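Local coordinates for DNA mismatch repair protein MutL (Aquifex aeolicus, PDB 6LZI), which binds and probably hydrolyses ATP through its N-terminal GHKL-type ATPase region as part of DNA mismatch repair, at residues A32-K41 and E176-E184; G231-K239 and T259-L267. All blocks are in the same frame, centred on the assembly; numbering follows the deposited sequence.

Contact 1. Residues A32-K41 and E176-E184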
loop_
_atom_site.group_PDB
_atom_site.type_symbol
_atom_site.label_atom_id
_atom_site.label_comp_id
_atom_site.label_asym_id
_atom_site.label_seq_id
_atom_site.Cartn_x
_atom_site.Cartn_y
_atom_site.Cartn_z
ATOM N N ALA A 32 9.335 -1.840 -7.980
ATOM C CA ALA A 32 9.021 -0.474 -8.406
ATOM C C ALA A 32 9.638 0.539 -7.447
ATOM O O ALA A 32 9.720 0.309 -6.231
ATOM C CB ALA A 32 7.503 -0.313 -8.455
ATOM N N THR A 33 10.153 1.655 -7.977
ATOM C CA THR A 33 10.546 2.764 -7.085
ATOM C C THR A 33 9.544 3.930 -7.105
ATOM O O THR A 33 9.689 4.890 -6.331
ATOM C CB THR A 33 11.945 3.289 -7.467
ATOM O OG1 THR A 33 11.904 3.748 -8.807
ATOM C CG2 THR A 33 13.030 2.154 -7.320
ATOM N N LYS A 34 8.521 3.865 -7.958
ATOM C CA LYS A 34 7.467 4.862 -7.995
ATOM C C LYS A 34 6.170 4.117 -8.202
ATOM O O LYS A 34 6.078 3.327 -9.154
ATOM C CB LYS A 34 7.726 5.842 -9.153
ATOM C CG LYS A 34 9.118 6.409 -8.972
ATOM C CD LYS A 34 9.195 7.896 -9.246
ATOM C CE LYS A 34 10.627 8.406 -8.911
ATOM N NZ LYS A 34 11.533 8.185 -10.105
ATOM N N VAL A 35 5.256 4.263 -7.236
ATOM C CA VAL A 35 3.942 3.649 -7.282
ATOM C C VAL A 35 2.885 4.744 -7.259
ATOM O O VAL A 35 2.850 5.568 -6.336
ATOM C CB VAL A 35 3.772 2.716 -6.083
ATOM C CG1 VAL A 35 2.319 2.158 -6.079
ATOM C CG2 VAL A 35 4.827 1.561 -6.114
ATOM N N GLU A 36 1.999 4.723 -8.236
ATOM C CA GLU A 36 1.005 5.780 -8.343
ATOM C C GLU A 36 -0.341 5.103 -8.241
ATOM O O GLU A 36 -0.595 4.149 -8.993
ATOM C CB GLU A 36 1.127 6.450 -9.700
ATOM C CG GLU A 36 0.153 7.596 -9.909
ATOM C CD GLU A 36 0.376 8.194 -11.296
ATOM O OE1 GLU A 36 1.461 8.798 -11.480
ATOM O OE2 GLU A 36 -0.468 7.973 -12.197
ATOM N N VAL A 37 -1.190 5.590 -7.320
ATOM C CA VAL A 37 -2.529 5.060 -7.160
ATOM C C VAL A 37 -3.566 6.130 -7.432
ATOM O O VAL A 37 -3.459 7.266 -6.941
ATOM C CB VAL A 37 -2.724 4.559 -5.723
ATOM C CG1 VAL A 37 -4.114 3.902 -5.550
ATOM C CG2 VAL A 37 -1.580 3.555 -5.314
ATOM N N GLU A 38 -4.635 5.747 -8.131
ATOM C CA GLU A 38 -5.752 6.663 -8.358
ATOM C C GLU A 38 -7.023 5.913 -8.035
ATOM O O GLU A 38 -7.191 4.768 -8.434
ATOM C CB GLU A 38 -5.768 7.182 -9.807
ATOM C CG GLU A 38 -7.053 7.897 -10.065
ATOM C CD GLU A 38 -7.055 8.617 -11.384
ATOM O OE1 GLU A 38 -6.235 8.207 -12.261
ATOM O OE2 GLU A 38 -7.870 9.582 -11.519
ATOM N N ILE A 39 -7.925 6.559 -7.284
ATOM C CA ILE A 39 -9.223 5.960 -7.086
ATOM C C ILE A 39 -10.276 6.982 -7.461
ATOM O O ILE A 39 -10.058 8.210 -7.349
ATOM C CB ILE A 39 -9.411 5.483 -5.630
ATOM C CG1 ILE A 39 -9.181 6.621 -4.682
ATOM C CG2 ILE A 39 -8.370 4.354 -5.255
ATOM C CD1 ILE A 39 -9.643 6.238 -3.285
ATOM N N VAL A 40 -11.399 6.469 -7.944
ATOM C CA VAL A 40 -12.564 7.296 -8.284
ATOM C C VAL A 40 -13.733 6.639 -7.581
ATOM O O VAL A 40 -13.923 5.431 -7.737
ATOM C CB VAL A 40 -12.767 7.331 -9.807
ATOM C CG1 VAL A 40 -13.983 8.258 -10.232
ATOM C CG2 VAL A 40 -11.477 7.846 -10.500
ATOM N N LYS A 41 -14.533 7.440 -6.861
ATOM C CA LYS A 41 -15.772 7.045 -6.163
ATOM C C LYS A 41 -15.353 6.056 -5.088
ATOM O O LYS A 41 -14.301 6.299 -4.435
ATOM C CB LYS A 41 -16.833 6.475 -7.130
ATOM C CG LYS A 41 -18.203 6.122 -6.472
ATOM C CD LYS A 41 -19.304 5.682 -7.474
ATOM C CE LYS A 41 -20.385 4.812 -6.796
ATOM N NZ LYS A 41 -21.798 5.005 -7.296
ATOM N N GLU A 176 12.240 4.020 0.482
ATOM C CA GLU A 176 12.993 4.170 -0.756
ATOM C C GLU A 176 12.046 4.298 -1.958
ATOM O O GLU A 176 12.503 4.576 -3.079
ATOM C CB GLU A 176 13.929 2.983 -0.903
ATOM C CG GLU A 176 13.228 1.639 -1.266
ATOM C CD GLU A 176 12.611 0.815 -0.112
ATOM O OE1 GLU A 176 12.478 1.266 1.057
ATOM O OE2 GLU A 176 12.248 -0.361 -0.412
ATOM N N VAL A 177 10.731 4.188 -1.734
ATOM C CA VAL A 177 9.743 4.147 -2.813
ATOM C C VAL A 177 8.928 5.425 -2.795
ATOM O O VAL A 177 8.527 5.897 -1.738
ATOM C CB VAL A 177 8.820 2.924 -2.684
ATOM C CG1 VAL A 177 7.730 2.882 -3.816
ATOM C CG2 VAL A 177 9.729 1.683 -2.809
ATOM N N GLU A 178 8.674 5.968 -3.973
ATOM C CA GLU A 178 7.772 7.101 -4.050
ATOM C C GLU A 178 6.350 6.595 -4.150
ATOM O O GLU A 178 6.077 5.623 -4.850
ATOM C CB GLU A 178 8.146 7.983 -5.254
ATOM C CG GLU A 178 7.190 9.161 -5.478
ATOM C CD GLU A 178 7.713 10.024 -6.589
ATOM O OE1 GLU A 178 6.918 10.729 -7.220
ATOM O OE2 GLU A 178 8.939 10.003 -6.814
ATOM N N PHE A 179 5.441 7.257 -3.441
ATOM C CA PHE A 179 4.032 6.930 -3.526
ATOM C C PHE A 179 3.239 8.181 -3.833
ATOM O O PHE A 179 3.429 9.220 -3.203
ATOM C CB PHE A 179 3.503 6.342 -2.191
ATOM C CG PHE A 179 4.056 5.017 -1.882
ATOM C CD1 PHE A 179 3.421 3.866 -2.316
ATOM C CD2 PHE A 179 5.227 4.903 -1.097
ATOM C CE1 PHE A 179 3.934 2.632 -2.038
ATOM C CE2 PHE A 179 5.766 3.670 -0.861
ATOM C CZ PHE A 179 5.123 2.566 -1.330
ATOM N N THR A 180 2.280 8.048 -4.720
ATOM C CA THR A 180 1.326 9.097 -4.956
ATOM C C THR A 180 -0.061 8.476 -4.899
ATOM O O THR A 180 -0.257 7.357 -5.379
ATOM C CB THR A 180 1.557 9.742 -6.327
ATOM O OG1 THR A 180 2.920 10.222 -6.370
ATOM C CG2 THR A 180 0.673 10.915 -6.474
ATOM N N LEU A 181 -1.030 9.231 -4.338
ATOM C CA LEU A 181 -2.446 8.842 -4.385
ATOM C C LEU A 181 -3.254 10.031 -4.878
ATOM O O LEU A 181 -3.167 11.096 -4.289
ATOM C CB LEU A 181 -2.958 8.449 -2.988
ATOM C CG LEU A 181 -4.468 8.172 -2.856
ATOM C CD1 LEU A 181 -4.944 6.913 -3.644
ATOM C CD2 LEU A 181 -4.779 7.990 -1.347
ATOM N N PHE A 182 -4.037 9.830 -5.952
ATOM C CA PHE A 182 -5.076 10.731 -6.403
ATOM C C PHE A 182 -6.425 10.122 -6.025
ATOM O O PHE A 182 -6.683 8.966 -6.344
ATOM C CB PHE A 182 -5.041 10.902 -7.929
ATOM C CG PHE A 182 -3.758 11.458 -8.460
ATOM C CD1 PHE A 182 -3.575 12.810 -8.560
ATOM C CD2 PHE A 182 -2.704 10.608 -8.835
ATOM C CE1 PHE A 182 -2.378 13.325 -9.030
ATOM C CE2 PHE A 182 -1.506 11.127 -9.316
ATOM C CZ PHE A 182 -1.339 12.479 -9.395
ATOM N N SER A 183 -7.295 10.887 -5.379
ATOM C CA SER A 183 -8.657 10.422 -5.171
ATOM C C SER A 183 -9.639 11.503 -5.592
ATOM O O SER A 183 -9.467 12.670 -5.217
ATOM C CB SER A 183 -8.918 10.018 -3.713
ATOM O OG SER A 183 -8.284 10.867 -2.821
ATOM N N GLU A 184 -10.652 11.090 -6.374
ATOM C CA GLU A 184 -11.642 11.978 -6.975
ATOM C C GLU A 184 -10.926 13.151 -7.643
ATOM O O GLU A 184 -11.346 14.310 -7.560
ATOM C CB GLU A 184 -12.681 12.448 -5.944
ATOM C CG GLU A 184 -13.060 11.397 -4.919
ATOM C CD GLU A 184 -13.503 10.047 -5.512
ATOM O OE1 GLU A 184 -13.529 9.052 -4.752
ATOM O OE2 GLU A 184 -13.822 9.969 -6.727
HETATM O O HOH W 1 12.022 6.039 -5.278
HETATM O O HOH W 2 2.277 9.994 -9.515
#

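Contact 2. Residues G231-K239 and T259-L267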
loop_
_atom_site.group_PDB
_atom_site.type_symbol
_atom_site.label_atom_id
_atom_site.label_comp_id
_atom_site.label_asym_id
_atom_site.label_seq_id
_atom_site.Cartn_x
_atom_site.Cartn_y
_atom_site.Cartn_z
ATOM N N GLY A 231 -3.727 10.679 19.491
ATOM C CA GLY A 231 -2.946 9.485 19.777
ATOM C C GLY A 231 -2.996 8.430 18.677
ATOM O O GLY A 231 -4.080 8.085 18.233
ATOM N N LYS A 232 -1.841 7.920 18.222
ATOM C CA LYS A 232 -1.800 6.942 17.137
ATOM C C LYS A 232 -0.621 5.999 17.357
ATOM O O LYS A 232 0.496 6.474 17.632
ATOM C CB LYS A 232 -1.645 7.641 15.771
ATOM C CG LYS A 232 -2.841 8.504 15.319
ATOM C CD LYS A 232 -4.074 7.653 15.012
ATOM C CE LYS A 232 -5.310 8.509 14.651
ATOM N NZ LYS A 232 -5.228 9.065 13.252
ATOM N N TYR A 233 -0.854 4.684 17.191
ATOM C CA TYR A 233 0.115 3.660 17.611
ATOM C C TYR A 233 0.247 2.602 16.528
ATOM O O TYR A 233 -0.558 1.660 16.467
ATOM C CB TYR A 233 -0.302 3.038 18.939
ATOM C CG TYR A 233 -0.704 4.096 19.903
ATOM C CD1 TYR A 233 -2.016 4.566 19.943
ATOM C CD2 TYR A 233 0.227 4.668 20.742
ATOM C CE1 TYR A 233 -2.377 5.572 20.816
ATOM C CE2 TYR A 233 -0.130 5.674 21.639
ATOM C CZ TYR A 233 -1.430 6.118 21.674
ATOM O OH TYR A 233 -1.790 7.122 22.554
ATOM N N TYR A 234 1.275 2.771 15.683
ATOM C CA TYR A 234 1.580 1.900 14.563
ATOM C C TYR A 234 2.684 0.925 14.938
ATOM O O TYR A 234 3.642 1.277 15.637
ATOM C CB TYR A 234 2.009 2.724 13.347
ATOM C CG TYR A 234 0.916 3.600 12.800
ATOM C CD1 TYR A 234 0.579 4.783 13.417
ATOM C CD2 TYR A 234 0.189 3.214 11.670
ATOM C CE1 TYR A 234 -0.451 5.566 12.924
ATOM C CE2 TYR A 234 -0.821 4.007 11.156
ATOM C CZ TYR A 234 -1.144 5.173 11.809
ATOM O OH TYR A 234 -2.141 5.951 11.303
ATOM N N VAL A 235 2.538 -0.308 14.484
ATOM C CA VAL A 235 3.466 -1.374 14.819
ATOM C C VAL A 235 3.771 -2.175 13.563
ATOM O O VAL A 235 2.861 -2.704 12.913
ATOM C CB VAL A 235 2.911 -2.324 15.887
ATOM C CG1 VAL A 235 3.948 -3.385 16.165
ATOM C CG2 VAL A 235 2.527 -1.563 17.146
ATOM N N PHE A 236 5.049 -2.320 13.265
ATOM C CA PHE A 236 5.493 -3.114 12.130
ATOM C C PHE A 236 6.432 -4.152 12.702
ATOM O O PHE A 236 7.446 -3.790 13.303
ATOM C CB PHE A 236 6.202 -2.251 11.073
ATOM C CG PHE A 236 5.334 -1.153 10.525
ATOM C CD1 PHE A 236 4.450 -1.403 9.479
ATOM C CD2 PHE A 236 5.374 0.111 11.078
ATOM C CE1 PHE A 236 3.608 -0.421 8.985
ATOM C CE2 PHE A 236 4.515 1.147 10.572
ATOM C CZ PHE A 236 3.666 0.874 9.518
ATOM N N ILE A 237 6.067 -5.429 12.572
ATOM C CA ILE A 237 6.930 -6.517 13.015
ATOM C C ILE A 237 7.512 -7.180 11.773
ATOM O O ILE A 237 6.776 -7.736 10.948
ATOM C CB ILE A 237 6.191 -7.505 13.924
ATOM C CG1 ILE A 237 5.661 -6.747 15.158
ATOM C CG2 ILE A 237 7.150 -8.572 14.384
ATOM C CD1 ILE A 237 5.374 -7.601 16.386
ATOM N N ASN A 238 8.833 -7.107 11.654
ATOM C CA ASN A 238 9.591 -7.611 10.514
ATOM C C ASN A 238 8.949 -7.122 9.225
ATOM O O ASN A 238 8.513 -7.895 8.369
ATOM C CB ASN A 238 9.709 -9.140 10.542
ATOM C CG ASN A 238 10.211 -9.657 11.866
ATOM O OD1 ASN A 238 10.358 -8.901 12.823
ATOM N ND2 ASN A 238 10.462 -10.959 11.939
ATOM N N LYS A 239 8.820 -5.798 9.155
ATOM C CA LYS A 239 8.374 -5.048 7.988
ATOM C C LYS A 239 6.896 -5.270 7.663
ATOM O O LYS A 239 6.431 -4.806 6.629
ATOM C CB LYS A 239 9.260 -5.360 6.765
ATOM C CG LYS A 239 9.204 -4.316 5.622
ATOM C CD LYS A 239 9.881 -4.843 4.351
ATOM C CE LYS A 239 9.468 -4.076 3.096
ATOM N NZ LYS A 239 7.977 -3.870 2.982
ATOM N N THR A 259 -0.035 10.629 22.148
ATOM C CA THR A 259 1.305 10.515 21.539
ATOM C C THR A 259 1.265 9.755 20.198
ATOM O O THR A 259 0.530 8.778 20.043
ATOM C CB THR A 259 2.309 9.812 22.497
ATOM O OG1 THR A 259 2.348 10.484 23.759
ATOM C CG2 THR A 259 3.728 9.770 21.892
ATOM N N LEU A 260 2.052 10.188 19.209
ATOM C CA LEU A 260 2.260 9.372 18.019
ATOM C C LEU A 260 3.423 8.414 18.269
ATOM O O LEU A 260 4.500 8.849 18.697
ATOM C CB LEU A 260 2.580 10.245 16.798
ATOM C CG LEU A 260 3.132 9.389 15.662
ATOM C CD1 LEU A 260 2.015 8.566 14.989
ATOM C CD2 LEU A 260 3.874 10.352 14.742
ATOM N N VAL A 261 3.213 7.122 18.002
ATOM C CA VAL A 261 4.252 6.112 18.209
ATOM C C VAL A 261 4.302 5.231 16.979
ATOM O O VAL A 261 3.306 4.585 16.647
ATOM C CB VAL A 261 4.001 5.245 19.447
ATOM C CG1 VAL A 261 5.120 4.215 19.567
ATOM C CG2 VAL A 261 3.901 6.089 20.741
ATOM N N VAL A 262 5.449 5.206 16.281
ATOM C CA VAL A 262 5.615 4.321 15.149
ATOM C C VAL A 262 6.720 3.375 15.520
ATOM O O VAL A 262 7.876 3.784 15.645
ATOM C CB VAL A 262 5.957 5.057 13.846
ATOM C CG1 VAL A 262 6.012 4.043 12.702
ATOM C CG2 VAL A 262 4.964 6.196 13.596
ATOM N N LEU A 263 6.377 2.107 15.685
ATOM C CA LEU A 263 7.305 1.115 16.189
ATOM C C LEU A 263 7.652 0.116 15.095
ATOM O O LEU A 263 6.771 -0.565 14.560
ATOM C CB LEU A 263 6.719 0.384 17.397
ATOM C CG LEU A 263 7.505 -0.818 17.933
ATOM C CD1 LEU A 263 8.810 -0.384 18.594
ATOM C CD2 LEU A 263 6.648 -1.599 18.913
ATOM N N TYR A 264 8.937 0.025 14.788
ATOM C CA TYR A 264 9.479 -0.986 13.882
ATOM C C TYR A 264 10.175 -2.041 14.718
ATOM O O TYR A 264 11.222 -1.776 15.315
ATOM C CB TYR A 264 10.462 -0.356 12.895
ATOM C CG TYR A 264 9.793 0.667 12.010
ATOM C CD1 TYR A 264 9.623 2.004 12.441
ATOM C CD2 TYR A 264 9.319 0.286 10.773
ATOM C CE1 TYR A 264 8.986 2.921 11.571
ATOM C CE2 TYR A 264 8.660 1.203 9.923
ATOM C CZ TYR A 264 8.540 2.522 10.355
ATOM O OH TYR A 264 7.884 3.441 9.561
ATOM N N ALA A 265 9.583 -3.227 14.777
ATOM C CA ALA A 265 10.135 -4.342 15.522
ATOM C C ALA A 265 10.697 -5.362 14.539
ATOM O O ALA A 265 10.070 -5.663 13.517
ATOM C CB ALA A 265 9.066 -4.993 16.402
ATOM N N GLU A 266 11.873 -5.882 14.863
ATOM C CA GLU A 266 12.531 -6.947 14.122
ATOM C C GLU A 266 12.749 -8.104 15.083
ATOM O O GLU A 266 13.441 -7.949 16.095
ATOM C CB GLU A 266 13.860 -6.466 13.547
ATOM C CG GLU A 266 14.302 -7.170 12.265
ATOM C CD GLU A 266 15.806 -7.310 12.215
ATOM O OE1 GLU A 266 16.379 -7.909 13.154
ATOM O OE2 GLU A 266 16.424 -6.778 11.266
ATOM N N LEU A 267 12.154 -9.248 14.776
ATOM C CA LEU A 267 12.223 -10.427 15.619
ATOM C C LEU A 267 12.528 -11.651 14.769
ATOM O O LEU A 267 12.130 -11.710 13.595
ATOM C CB LEU A 267 10.905 -10.642 16.379
ATOM C CG LEU A 267 10.678 -9.701 17.562
ATOM C CD1 LEU A 267 9.306 -9.035 17.499
ATOM C CD2 LEU A 267 10.868 -10.453 18.880
HETATM O O HOH W 3 9.671 -4.216 11.094
#

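Contact 1. Residues A32-K41 and E176-E184
Glu184 closes one end of the parallel pairing of strands 34-40 and 178-183 by turning its carboxylate back onto the amide of Lys41. Its CB is followed by CG anti to the carbonyl carbon and a bend at the next torsion (chi2 -52°), which folds CD to 3.1 Å from Lys41 N. At the tip, OE2 accepts that N-H through its syn lone pair at 2.6 Å from Lys41 N, almost straight at 178°, and also lies 3.3 Å from Val40 CA; OE1 adds a weak, bent bond to the same N-H and a salt bridge to Arg160. With an alanine here Lys41 N would probably lose this acceptor and Arg160 this carboxylate. Behind this end, seven backbone hydrogen bonds run from Glu178 N to Glu184 N. On one face, Leu181 CD1 reaches Val37 CG1 (3.7 Å) and Ser183 CB sits 3.5 Å from Ile39 CG1. On the other, Glu36 CG meets the Phe182 ring at its edge, while its carboxylate is held by Arg48. The pair lies between strands 46-51 and 186-191, with helices 16-29 and 156-173 packed on the face of Val35, Val37 and Leu181.

Contact 2. Residues G231-K239 and T259-L267
Phe236 and Tyr264 form the tight part of a parallel strand pair in the mixed sheet of the second domain of the ATPase fragment, probably of the ribosomal S5 domain 2-like fold. Helix 245-254 lies in the connection between strands 232-237 and 260-266, on the face of Tyr233 and Val235. The two rings extend alongside each other, nearly parallel (planes 18° apart) but offset, with centroids 5.1 Å apart: Phe236 CD2 stands over one face of the Tyr264 ring, 3.7 Å from Tyr264 CE2. With its CG anti to the carbonyl carbon (chi1 -59°), Phe236 also presents a ring edge to Val262, whose CG1 lies in the ring plane 3.9 Å from Phe236 CE2. Helices 156-173 and 196-204 cover this face: Phe236 touches Leu172, the hydroxyl of Tyr264 is hydrogen-bonded to the carbonyl of the same residue, and Phe204 packs on Val262.

Packing is sparser at Gly231 and the outer part of Lys232, both exposed residues. The side chain of Lys232 meets Leu260 only through CB, 3.9 Å from Leu260 CD1, and the rest leads away from the partner strand. Tyr233 beside it is better packed, on the face of Val235, with CD2 3.9 Å from Val261 CG2. The other end is also near solvent, yet polar bonds fasten it. Water 3 takes the N-H of Lys239 and donates to Ala265 O, which also accepts from Asn238 N. Beyond it the Asn238 side chain turns to the partner backbone, where OD1 receives Leu267 N at 2.7 Å with an N-H...O angle of 156°.

How the contacts relate
Contacts 1 and 2 are both parallel strand pairs, but they belong to different sheets. Contact 1 falls in the eight-stranded sheet of the ATPase (GHKL-type) domain, contact 2 in the five-stranded sheet of the S5-like domain. Their centres are 23 Å apart and their nearest atoms about 6 Å, without touching. Helix 156-173 lies between them and makes contact with both, meeting contact 1 also where Phe179 rests on Ala171. Only contact 1 approaches the nucleotide: the side chain of Ala32 is about 7 Å from the bound ADP and about 13 Å from the magnesium ion, and the pocket residue Ser27 touches Val35.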